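Local coordinates for globin II, extracellular (Lumbricus terrestris, PDB 1X9F), which probably binds and carries oxygen as a haem-containing globin subunit of the earthworm's giant extracellular haemoglobin, erythrocruorin, at residues Q31-A36 against D107-A112; A112-V117 against Y125-W130; K2-L7 against D131-H136. All coordinates share one frame; numbering follows the deposited sequence.

Contact 1 of 3, residues Q31-A36 against D107-A112; sequences QAIWRA and DAFKTA. With CMO (carbon monoxide), chain P; HEM (protoporphyrin IX containing Fe), chain O.
W34 and F109 make the aromatic part of this contact. Their six-membered rings form an oblique pairing, with centroids 4.7 Å apart and planes at 41°. F109 CE2 sits over one face of the indole, offset toward its rim. F109 CG, anti to the backbone N (chi1 -167°), carries the ring to where one face meets the haem methine carbon CHC. F109 CE1 is 3.5 Å from the vinyl carbon CBB of the haem, while W34 belongs to the carbon monoxide pocket and meets F48 edge-to-face.

The aliphatic contacts lie behind the rings. I33 CG2 approaches F109 CE2 at 3.7 Å and A112 CB at 4.3 Å. Two small residues meet directly, A36 CB to A112 CB at 3.5 Å, where the backbones are nearest (CA to CA 5.1 Å). The axes of the two helical segments come within 8.5 Å at 135°, the crossing of the B and G helices in a globin.

No hydrogen bond spans the segments. The contact rests on apolar and aromatic surfaces, so W34 and F109 probably give this side of the pocket an apolar wall.

Contact 2 of 3, residues A112-V117 against Y125-W130; sequences AILHVV and YDREAW
W130, whose face meets V117, gives its NE1 to E15 OE2, which also accepts from the backbone N of D126; two N-H groups thus grip one carboxylate oxygen, and the polar edge of the indole is tied to helix 6-20 while the ring faces helix 103-121. D126 itself takes the N-cap position of helix 127-142: its OD1 accepts from A129 N at 2.9 Å, with an N-H...O angle of 160°, the donor standing 62° out of the carboxylate plane.

No hydrogen bond crosses between the segments; the contact itself is apolar. V117 and W130 reach toward each other tip to tip, and V117 CG1, anti to its backbone N, makes a CH-pi contact, 3.9 Å from the centroid of the six-membered ring and 23° off its normal. This is the seam between the G and H helices of the globin fold, closed by the short turn that joins them; V12 and W16 of helix 6-20 also pack on the indole. I113 CG2 comes within 4.0 Å of W130 CZ3, the two side chains crossing at about a right angle. A leucine in place of W130 would probably leave E15 OE2 without one of its two donors and open a gap beneath V117 CG1 where the six-membered ring now lies.

L114 slides past W130 in the opposite direction, bringing CD1 to 3.6 Å from W130 CB. Its other branch, CD2, lies 4.0 Å from R127 CG and over one face of the guanidinium, offset toward the rim. Nearer the turn, V117 CG1 also touches Y125 CD2 at 3.7 Å, and over the centre of the Y125 ring stands the backbone N of R127, 3.8 Å above its plane.

Contact 3 of 3, residues K2-L7 against D131-H136; sequences KQCGVL and DACIDH
A132 meets the N-terminal loop first: its CB points toward K2-L7 and touches backbone rather than side chains, with K2 O the nearest atom and C4 N at 3.7 Å. This is consistent with the extended K2-Q3 backbone lying close over the helix at this methyl. The K2 side chain leads away from this meeting, and its NZ forms a salt bridge with D126 OD2.

One residue on, C133 makes the covalent link. Its SG is bonded to C4 SG at 2.0 Å, and the CB-SG-SG-CB torsion of 91° is close to the relaxed value for a disulfide, with right-handed sense. The two cysteines reach the bond differently: C4 SG is anti to its backbone N (chi1 -168°), whereas C133 SG is anti to its carbonyl carbon (chi1 -75°). The CA atoms of C4 and C133 stand 4.7 Å apart, and L79 packs on both cysteines.

I134 points its CB away from K2-L7, and its side chain packs on K110, I113 and L114 of helix 103-121. D135 OD1 joins D131 OD1, one turn back, in salt bridges to K110 NZ, so that one ammonium group is held by two carboxylates. At H136 the contact ends with CB 4.0 Å from C4 CB.

C4 is the centre of an inverse gamma turn, after which G5 takes the N-cap position of helix 6-20. A disulfide between the segment ahead of the first helix and the last helix of the fold, A and H in globin terms, is characteristic of extracellular annelid globins.

How the contacts relate
Contacts 1 and 2 lie 11 Å apart, centre to centre, and share A112; contacts 2 and 3 are likewise 11 Å apart, and contacts 1 and 3 about 18 Å. Helix 103-121 serves contacts 1 and 2, and helix 127-142 serves contacts 2 and 3, so the three form a series running from the haem pocket out to the surface. In sequence contact 1 comes ahead of contact 2, and both fall between the two segments that contact 3 brings together. I33 CG2 and I113 CG1 touch between the first two. The disulfide joins the N-terminal loop to helix 127-142, which packs on helix 103-121, whose F109 borders the haem.

Contact 1 of 3, residues Q31-A36 against D107-A112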
loop_
_atom_site.group_PDB
_atom_site.type_symbol
_atom_site.label_atom_id
_atom_site.label_comp_id
_atom_site.label_asym_id
_atom_site.label_seq_id
_atom_site.Cartn_x
_atom_site.Cartn_y
_atom_site.Cartn_z
ATOM N N GLN B 31 -7.635 7.417 41.888
ATOM C CA GLN B 31 -6.895 7.451 43.153
ATOM C C GLN B 31 -6.334 8.832 43.454
ATOM O O GLN B 31 -6.387 9.292 44.599
ATOM C CB GLN B 31 -5.751 6.439 43.149
ATOM C CG GLN B 31 -6.185 5.018 42.896
ATOM C CD GLN B 31 -5.015 4.065 42.900
ATOM O OE1 GLN B 31 -4.591 3.604 43.959
ATOM N NE2 GLN B 31 -4.490 3.762 41.717
ATOM N N ALA B 32 -5.785 9.474 42.424
ATOM C CA ALA B 32 -5.276 10.833 42.529
ATOM C C ALA B 32 -6.330 11.763 43.130
ATOM O O ALA B 32 -6.014 12.565 44.017
ATOM C CB ALA B 32 -4.828 11.329 41.171
ATOM N N ILE B 33 -7.582 11.637 42.685
ATOM C CA ILE B 33 -8.661 12.489 43.197
ATOM C C ILE B 33 -8.961 12.234 44.683
ATOM O O ILE B 33 -9.036 13.191 45.467
ATOM C CB ILE B 33 -9.943 12.391 42.319
ATOM C CG1 ILE B 33 -9.693 13.015 40.937
ATOM C CG2 ILE B 33 -11.115 13.107 43.001
ATOM C CD1 ILE B 33 -10.699 12.577 39.867
ATOM N N TRP B 34 -9.109 10.964 45.069
ATOM C CA TRP B 34 -9.362 10.610 46.475
ATOM C C TRP B 34 -8.218 10.946 47.431
ATOM O O TRP B 34 -8.467 11.397 48.557
ATOM C CB TRP B 34 -9.884 9.164 46.629
ATOM C CG TRP B 34 -11.329 9.162 46.322
ATOM C CD1 TRP B 34 -11.942 8.655 45.214
ATOM C CD2 TRP B 34 -12.346 9.808 47.083
ATOM N NE1 TRP B 34 -13.291 8.915 45.261
ATOM C CE2 TRP B 34 -13.562 9.626 46.401
ATOM C CE3 TRP B 34 -12.354 10.520 48.294
ATOM C CZ2 TRP B 34 -14.761 10.128 46.881
ATOM C CZ3 TRP B 34 -13.550 11.014 48.771
ATOM C CH2 TRP B 34 -14.736 10.815 48.069
ATOM N N ARG B 35 -6.980 10.772 46.981
ATOM C CA ARG B 35 -5.825 11.187 47.777
ATOM C C ARG B 35 -5.768 12.690 47.971
ATOM O O ARG B 35 -5.443 13.165 49.062
ATOM C CB ARG B 35 -4.529 10.714 47.137
ATOM C CG ARG B 35 -4.324 9.246 47.343
ATOM C CD ARG B 35 -3.268 8.670 46.466
ATOM N NE ARG B 35 -3.131 7.252 46.755
ATOM C CZ ARG B 35 -2.673 6.352 45.897
ATOM N NH1 ARG B 35 -2.302 6.709 44.673
ATOM N NH2 ARG B 35 -2.589 5.080 46.264
ATOM N N ALA B 36 -6.059 13.435 46.908
ATOM C CA ALA B 36 -6.106 14.885 46.996
ATOM C C ALA B 36 -7.221 15.314 47.950
ATOM O O ALA B 36 -7.043 16.259 48.718
ATOM C CB ALA B 36 -6.288 15.502 45.621
ATOM N N ASP B 107 -16.681 20.104 49.217
ATOM C CA ASP B 107 -15.826 21.209 48.848
ATOM C C ASP B 107 -14.396 20.766 48.532
ATOM O O ASP B 107 -13.832 21.183 47.519
ATOM C CB ASP B 107 -15.830 22.270 49.945
ATOM C CG ASP B 107 -15.287 23.592 49.461
ATOM O OD1 ASP B 107 -15.999 24.279 48.698
ATOM O OD2 ASP B 107 -14.161 24.026 49.788
ATOM N N ALA B 108 -13.817 19.928 49.389
ATOM C CA ALA B 108 -12.473 19.400 49.147
ATOM C C ALA B 108 -12.435 18.514 47.903
ATOM O O ALA B 108 -11.486 18.570 47.115
ATOM C CB ALA B 108 -11.977 18.640 50.357
ATOM N N PHE B 109 -13.479 17.706 47.737
ATOM C CA PHE B 109 -13.597 16.835 46.586
ATOM C C PHE B 109 -13.536 17.650 45.305
ATOM O O PHE B 109 -12.780 17.319 44.388
ATOM C CB PHE B 109 -14.901 16.047 46.649
ATOM C CG PHE B 109 -14.961 14.909 45.679
ATOM C CD1 PHE B 109 -15.819 14.951 44.592
ATOM C CD2 PHE B 109 -14.154 13.792 45.852
ATOM C CE1 PHE B 109 -15.874 13.891 43.693
ATOM C CE2 PHE B 109 -14.202 12.737 44.959
ATOM C CZ PHE B 109 -15.062 12.784 43.877
ATOM N N LYS B 110 -14.318 18.723 45.254
ATOM C CA LYS B 110 -14.331 19.599 44.097
ATOM C C LYS B 110 -12.941 20.158 43.798
ATOM O O LYS B 110 -12.524 20.195 42.638
ATOM C CB LYS B 110 -15.322 20.739 44.308
ATOM C CG LYS B 110 -15.366 21.725 43.158
ATOM C CD LYS B 110 -16.419 22.783 43.374
ATOM C CE LYS B 110 -15.932 23.854 44.343
ATOM N NZ LYS B 110 -16.712 25.110 44.143
ATOM N N THR B 111 -12.235 20.591 44.841
ATOM C CA THR B 111 -10.886 21.131 44.696
ATOM C C THR B 111 -9.968 20.066 44.130
ATOM O O THR B 111 -9.134 20.342 43.267
ATOM C CB THR B 111 -10.365 21.606 46.065
ATOM O OG1 THR B 111 -11.213 22.656 46.552
ATOM C CG2 THR B 111 -9.005 22.289 45.938
ATOM N N ALA B 112 -10.139 18.847 44.631
ATOM C CA ALA B 112 -9.328 17.717 44.226
ATOM C C ALA B 112 -9.554 17.372 42.755
ATOM O O ALA B 112 -8.587 17.234 42.001
ATOM C CB ALA B 112 -9.611 16.520 45.120
HETATM C C CMO P . -17.851 8.999 46.806
HETATM O O CMO P . -16.732 8.647 47.263
HETATM C CHA HEM O . -20.656 6.143 47.463
HETATM C CHB HEM O . -20.814 9.383 43.811
HETATM C CHC HEM O . -18.932 12.817 46.743
HETATM C CHD HEM O . -19.005 9.635 50.471
HETATM C C1A HEM O . -20.794 6.732 46.122
HETATM C C2A HEM O . -21.221 5.944 45.056
HETATM C C3A HEM O . -21.280 6.868 43.922
HETATM C C4A HEM O . -20.872 8.136 44.562
HETATM C CMA HEM O . -21.663 6.592 42.489
HETATM C CAA HEM O . -21.497 4.463 45.031
HETATM C CBA HEM O . -22.950 4.107 45.270
HETATM C CGA HEM O . -22.999 2.598 45.315
HETATM O O1A HEM O . -22.961 1.956 44.240
HETATM O O2A HEM O . -23.066 2.044 46.432
HETATM C C1B HEM O . -20.283 10.644 44.322
HETATM C C2B HEM O . -20.141 11.724 43.479
HETATM C C3B HEM O . -19.632 12.656 44.320
HETATM C C4B HEM O . -19.485 12.124 45.581
HETATM C CMB HEM O . -20.467 11.846 42.012
HETATM C CAB HEM O . -19.341 13.870 43.852
HETATM C CBB HEM O . -19.118 15.045 43.297
HETATM C C1C HEM O . -18.737 12.196 48.058
HETATM C C2C HEM O . -18.141 12.914 49.076
HETATM C C3C HEM O . -18.164 12.025 50.125
HETATM C C4C HEM O . -18.754 10.847 49.661
HETATM C CMC HEM O . -17.635 14.335 48.999
HETATM C CAC HEM O . -17.638 12.315 51.486
HETATM C CBC HEM O . -16.360 12.703 51.619
HETATM C C1D HEM O . -19.501 8.339 49.961
HETATM C C2D HEM O . -19.546 7.208 50.773
HETATM C C3D HEM O . -20.001 6.193 49.962
HETATM C C4D HEM O . -20.200 6.859 48.661
HETATM C CMD HEM O . -19.177 7.116 52.235
HETATM C CAD HEM O . -20.269 4.754 50.323
HETATM C CBD HEM O . -18.975 3.971 50.472
HETATM C CGD HEM O . -19.361 2.545 50.772
HETATM O O1D HEM O . -20.000 1.890 49.919
HETATM O O2D HEM O . -19.032 2.068 51.874
HETATM N NA HEM O . -20.618 8.072 45.890
HETATM N NB HEM O . -19.902 10.837 45.610
HETATM N NC HEM O . -19.155 10.939 48.368
HETATM N ND HEM O . -19.879 8.168 48.667
HETATM FE FE HEM O . -19.959 9.520 47.155
#

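Contact 2 of 3, residues A112-V117 against Y125-W130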
loop_
_atom_site.group_PDB
_atom_site.type_symbol
_atom_site.label_atom_id
_atom_site.label_comp_id
_atom_site.label_asym_id
_atom_site.label_seq_id
_atom_site.Cartn_x
_atom_site.Cartn_y
_atom_site.Cartn_z
ATOM N N ALA B 112 -10.139 18.847 44.631
ATOM C CA ALA B 112 -9.328 17.717 44.226
ATOM C C ALA B 112 -9.554 17.372 42.755
ATOM O O ALA B 112 -8.587 17.234 42.001
ATOM C CB ALA B 112 -9.611 16.520 45.120
ATOM N N ILE B 113 -10.822 17.239 42.351
ATOM C CA ILE B 113 -11.155 17.014 40.942
ATOM C C ILE B 113 -10.457 18.045 40.063
ATOM O O ILE B 113 -9.775 17.684 39.100
ATOM C CB ILE B 113 -12.674 17.081 40.688
ATOM C CG1 ILE B 113 -13.400 15.905 41.342
ATOM C CG2 ILE B 113 -12.972 17.079 39.184
ATOM C CD1 ILE B 113 -14.914 16.081 41.338
ATOM N N LEU B 114 -10.624 19.324 40.404
ATOM C CA LEU B 114 -10.056 20.404 39.608
ATOM C C LEU B 114 -8.548 20.332 39.554
ATOM O O LEU B 114 -7.935 20.659 38.541
ATOM C CB LEU B 114 -10.502 21.764 40.138
ATOM C CG LEU B 114 -11.724 22.371 39.447
ATOM C CD1 LEU B 114 -12.915 21.417 39.420
ATOM C CD2 LEU B 114 -12.103 23.649 40.157
ATOM N N HIS B 115 -7.957 19.860 40.639
ATOM C CA HIS B 115 -6.528 19.801 40.770
ATOM C C HIS B 115 -5.926 18.711 39.900
ATOM O O HIS B 115 -4.957 18.936 39.173
ATOM C CB HIS B 115 -6.207 19.527 42.222
ATOM C CG HIS B 115 -4.753 19.379 42.484
ATOM N ND1 HIS B 115 -3.873 20.431 42.360
ATOM C CD2 HIS B 115 -4.017 18.306 42.852
ATOM C CE1 HIS B 115 -2.654 20.013 42.651
ATOM N NE2 HIS B 115 -2.716 18.728 42.954
ATOM N N VAL B 116 -6.514 17.526 39.995
ATOM C CA VAL B 116 -6.076 16.388 39.221
ATOM C C VAL B 116 -6.344 16.633 37.730
ATOM O O VAL B 116 -5.476 16.366 36.901
ATOM C CB VAL B 116 -6.719 15.083 39.743
ATOM C CG1 VAL B 116 -6.272 13.894 38.920
ATOM C CG2 VAL B 116 -6.354 14.861 41.212
ATOM N N VAL B 117 -7.516 17.173 37.400
ATOM C CA VAL B 117 -7.835 17.506 36.009
ATOM C C VAL B 117 -6.854 18.537 35.437
ATOM O O VAL B 117 -6.355 18.356 34.321
ATOM C CB VAL B 117 -9.319 17.934 35.842
ATOM C CG1 VAL B 117 -9.541 18.660 34.528
ATOM C CG2 VAL B 117 -10.229 16.714 35.928
ATOM N N TYR B 125 -7.325 23.565 30.177
ATOM C CA TYR B 125 -8.537 23.371 30.934
ATOM C C TYR B 125 -9.008 24.710 31.475
ATOM O O TYR B 125 -8.221 25.649 31.601
ATOM C CB TYR B 125 -8.339 22.297 32.017
ATOM C CG TYR B 125 -8.251 22.797 33.430
ATOM C CD1 TYR B 125 -7.261 23.693 33.820
ATOM C CD2 TYR B 125 -9.152 22.350 34.384
ATOM C CE1 TYR B 125 -7.188 24.152 35.114
ATOM C CE2 TYR B 125 -9.085 22.794 35.681
ATOM C CZ TYR B 125 -8.102 23.696 36.039
ATOM O OH TYR B 125 -8.029 24.135 37.336
ATOM N N ASP B 126 -10.300 24.797 31.764
ATOM C CA ASP B 126 -10.888 26.018 32.280
ATOM C C ASP B 126 -11.436 25.781 33.682
ATOM O O ASP B 126 -12.514 25.202 33.864
ATOM C CB ASP B 126 -11.981 26.499 31.332
ATOM C CG ASP B 126 -12.622 27.800 31.777
ATOM O OD1 ASP B 126 -12.660 28.099 32.990
ATOM O OD2 ASP B 126 -13.138 28.591 30.962
ATOM N N ARG B 127 -10.673 26.255 34.660
ATOM C CA ARG B 127 -10.955 26.077 36.075
ATOM C C ARG B 127 -12.307 26.658 36.477
ATOM O O ARG B 127 -13.048 26.047 37.253
ATOM C CB ARG B 127 -9.840 26.739 36.880
ATOM C CG ARG B 127 -9.988 26.598 38.361
ATOM C CD ARG B 127 -8.791 27.057 39.156
ATOM N NE ARG B 127 -8.827 26.423 40.468
ATOM C CZ ARG B 127 -9.586 26.824 41.483
ATOM N NH1 ARG B 127 -10.376 27.888 41.368
ATOM N NH2 ARG B 127 -9.548 26.159 42.631
ATOM N N GLU B 128 -12.618 27.837 35.947
ATOM C CA GLU B 128 -13.872 28.497 36.270
ATOM C C GLU B 128 -15.076 27.719 35.758
ATOM O O GLU B 128 -16.108 27.666 36.431
ATOM C CB GLU B 128 -13.894 29.927 35.731
ATOM C CG GLU B 128 -13.170 30.930 36.614
ATOM C CD GLU B 128 -13.433 32.365 36.200
ATOM O OE1 GLU B 128 -13.126 32.723 35.041
ATOM O OE2 GLU B 128 -13.937 33.141 37.040
ATOM N N ALA B 129 -14.944 27.126 34.572
ATOM C CA ALA B 129 -16.007 26.317 33.981
ATOM C C ALA B 129 -16.180 25.005 34.746
ATOM O O ALA B 129 -17.313 24.578 35.003
ATOM C CB ALA B 129 -15.719 26.052 32.506
ATOM N N TRP B 130 -15.068 24.374 35.123
ATOM C CA TRP B 130 -15.118 23.165 35.943
ATOM C C TRP B 130 -15.713 23.440 37.316
ATOM O O TRP B 130 -16.626 22.737 37.750
ATOM C CB TRP B 130 -13.733 22.540 36.091
ATOM C CG TRP B 130 -13.359 21.643 34.968
ATOM C CD1 TRP B 130 -12.815 22.015 33.772
ATOM C CD2 TRP B 130 -13.494 20.219 34.922
ATOM N NE1 TRP B 130 -12.602 20.911 32.983
ATOM C CE2 TRP B 130 -13.006 19.792 33.664
ATOM C CE3 TRP B 130 -13.973 19.253 35.819
ATOM C CZ2 TRP B 130 -12.985 18.445 33.280
ATOM C CZ3 TRP B 130 -13.950 17.917 35.438
ATOM C CH2 TRP B 130 -13.460 17.527 34.178
#

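Contact 3 of 3, residues K2-L7 against D131-H136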
loop_
_atom_site.group_PDB
_atom_site.type_symbol
_atom_site.label_atom_id
_atom_site.label_comp_id
_atom_site.label_asym_id
_atom_site.label_seq_id
_atom_site.Cartn_x
_atom_site.Cartn_y
_atom_site.Cartn_z
ATOM N N LYS B 2 -18.799 32.191 37.521
ATOM C CA LYS B 2 -19.282 31.709 36.230
ATOM C C LYS B 2 -20.301 30.610 36.536
ATOM O O LYS B 2 -20.139 29.870 37.505
ATOM C CB LYS B 2 -18.115 31.154 35.412
ATOM C CG LYS B 2 -18.444 30.801 33.975
ATOM C CD LYS B 2 -17.231 30.218 33.268
ATOM C CE LYS B 2 -16.376 31.317 32.611
ATOM N NZ LYS B 2 -15.140 30.707 31.986
ATOM N N GLN B 3 -21.355 30.518 35.735
ATOM C CA GLN B 3 -22.388 29.513 35.964
ATOM C C GLN B 3 -22.218 28.359 35.002
ATOM O O GLN B 3 -21.678 28.540 33.915
ATOM C CB GLN B 3 -23.773 30.123 35.779
ATOM C CG GLN B 3 -24.207 31.041 36.901
ATOM C CD GLN B 3 -25.663 31.428 36.780
ATOM O OE1 GLN B 3 -26.022 32.270 35.957
ATOM N NE2 GLN B 3 -26.510 30.813 37.599
ATOM N N CYS B 4 -22.687 27.176 35.399
ATOM C CA CYS B 4 -22.628 26.003 34.529
ATOM C C CYS B 4 -23.658 26.119 33.418
ATOM O O CYS B 4 -24.699 25.465 33.440
ATOM C CB CYS B 4 -22.815 24.696 35.304
ATOM S SG CYS B 4 -22.395 23.235 34.311
ATOM N N GLY B 5 -23.358 26.972 32.448
ATOM C CA GLY B 5 -24.213 27.148 31.292
ATOM C C GLY B 5 -23.868 26.197 30.164
ATOM O O GLY B 5 -23.048 25.284 30.318
ATOM N N VAL B 6 -24.510 26.434 29.025
ATOM C CA VAL B 6 -24.361 25.600 27.841
ATOM C C VAL B 6 -22.891 25.437 27.453
ATOM O O VAL B 6 -22.412 24.317 27.281
ATOM C CB VAL B 6 -25.186 26.175 26.651
ATOM C CG1 VAL B 6 -24.856 25.458 25.342
ATOM C CG2 VAL B 6 -26.688 26.100 26.947
ATOM N N LEU B 7 -22.180 26.555 27.337
ATOM C CA LEU B 7 -20.805 26.555 26.843
ATOM C C LEU B 7 -19.813 25.923 27.816
ATOM O O LEU B 7 -18.945 25.148 27.406
ATOM C CB LEU B 7 -20.375 27.978 26.468
ATOM C CG LEU B 7 -20.560 28.485 25.024
ATOM C CD1 LEU B 7 -21.675 27.769 24.243
ATOM C CD2 LEU B 7 -20.772 30.009 24.992
ATOM N N ASP B 131 -15.200 24.465 37.989
ATOM C CA ASP B 131 -15.675 24.823 39.319
ATOM C C ASP B 131 -17.197 24.988 39.335
ATOM O O ASP B 131 -17.887 24.457 40.214
ATOM C CB ASP B 131 -14.991 26.107 39.784
ATOM C CG ASP B 131 -15.333 26.462 41.207
ATOM O OD1 ASP B 131 -15.023 25.663 42.115
ATOM O OD2 ASP B 131 -15.914 27.522 41.518
ATOM N N ALA B 132 -17.708 25.704 38.338
ATOM C CA ALA B 132 -19.127 25.986 38.233
ATOM C C ALA B 132 -19.945 24.717 38.007
ATOM O O ALA B 132 -20.998 24.531 38.617
ATOM C CB ALA B 132 -19.370 26.974 37.110
ATOM N N CYS B 133 -19.453 23.849 37.125
ATOM C CA CYS B 133 -20.167 22.632 36.762
ATOM C C CYS B 133 -20.078 21.540 37.827
ATOM O O CYS B 133 -21.039 20.796 38.014
ATOM C CB CYS B 133 -19.703 22.132 35.390
ATOM S SG CYS B 133 -20.376 23.124 34.028
ATOM N N ILE B 134 -18.948 21.441 38.531
ATOM C CA ILE B 134 -18.862 20.501 39.658
ATOM C C ILE B 134 -19.795 20.938 40.800
ATOM O O ILE B 134 -20.450 20.101 41.427
ATOM C CB ILE B 134 -17.396 20.301 40.155
ATOM C CG1 ILE B 134 -16.495 19.745 39.038
ATOM C CG2 ILE B 134 -17.353 19.370 41.369
ATOM C CD1 ILE B 134 -16.981 18.447 38.394
ATOM N N ASP B 135 -19.855 22.247 41.049
ATOM C CA ASP B 135 -20.794 22.813 42.017
ATOM C C ASP B 135 -22.211 22.414 41.704
ATOM O O ASP B 135 -22.930 21.910 42.571
ATOM C CB ASP B 135 -20.717 24.339 42.021
ATOM C CG ASP B 135 -19.979 24.876 43.222
ATOM O OD1 ASP B 135 -19.284 24.094 43.908
ATOM O OD2 ASP B 135 -20.039 26.077 43.563
ATOM N N HIS B 136 -22.605 22.656 40.456
ATOM C CA HIS B 136 -23.938 22.318 39.998
ATOM C C HIS B 136 -24.254 20.853 40.251
ATOM O O HIS B 136 -25.377 20.510 40.618
ATOM C CB HIS B 136 -24.101 22.617 38.511
ATOM C CG HIS B 136 -25.481 22.345 38.012
ATOM N ND1 HIS B 136 -26.597 22.861 38.633
ATOM C CD2 HIS B 136 -25.934 21.600 36.977
ATOM C CE1 HIS B 136 -27.681 22.449 38.001
ATOM N NE2 HIS B 136 -27.306 21.689 36.988
#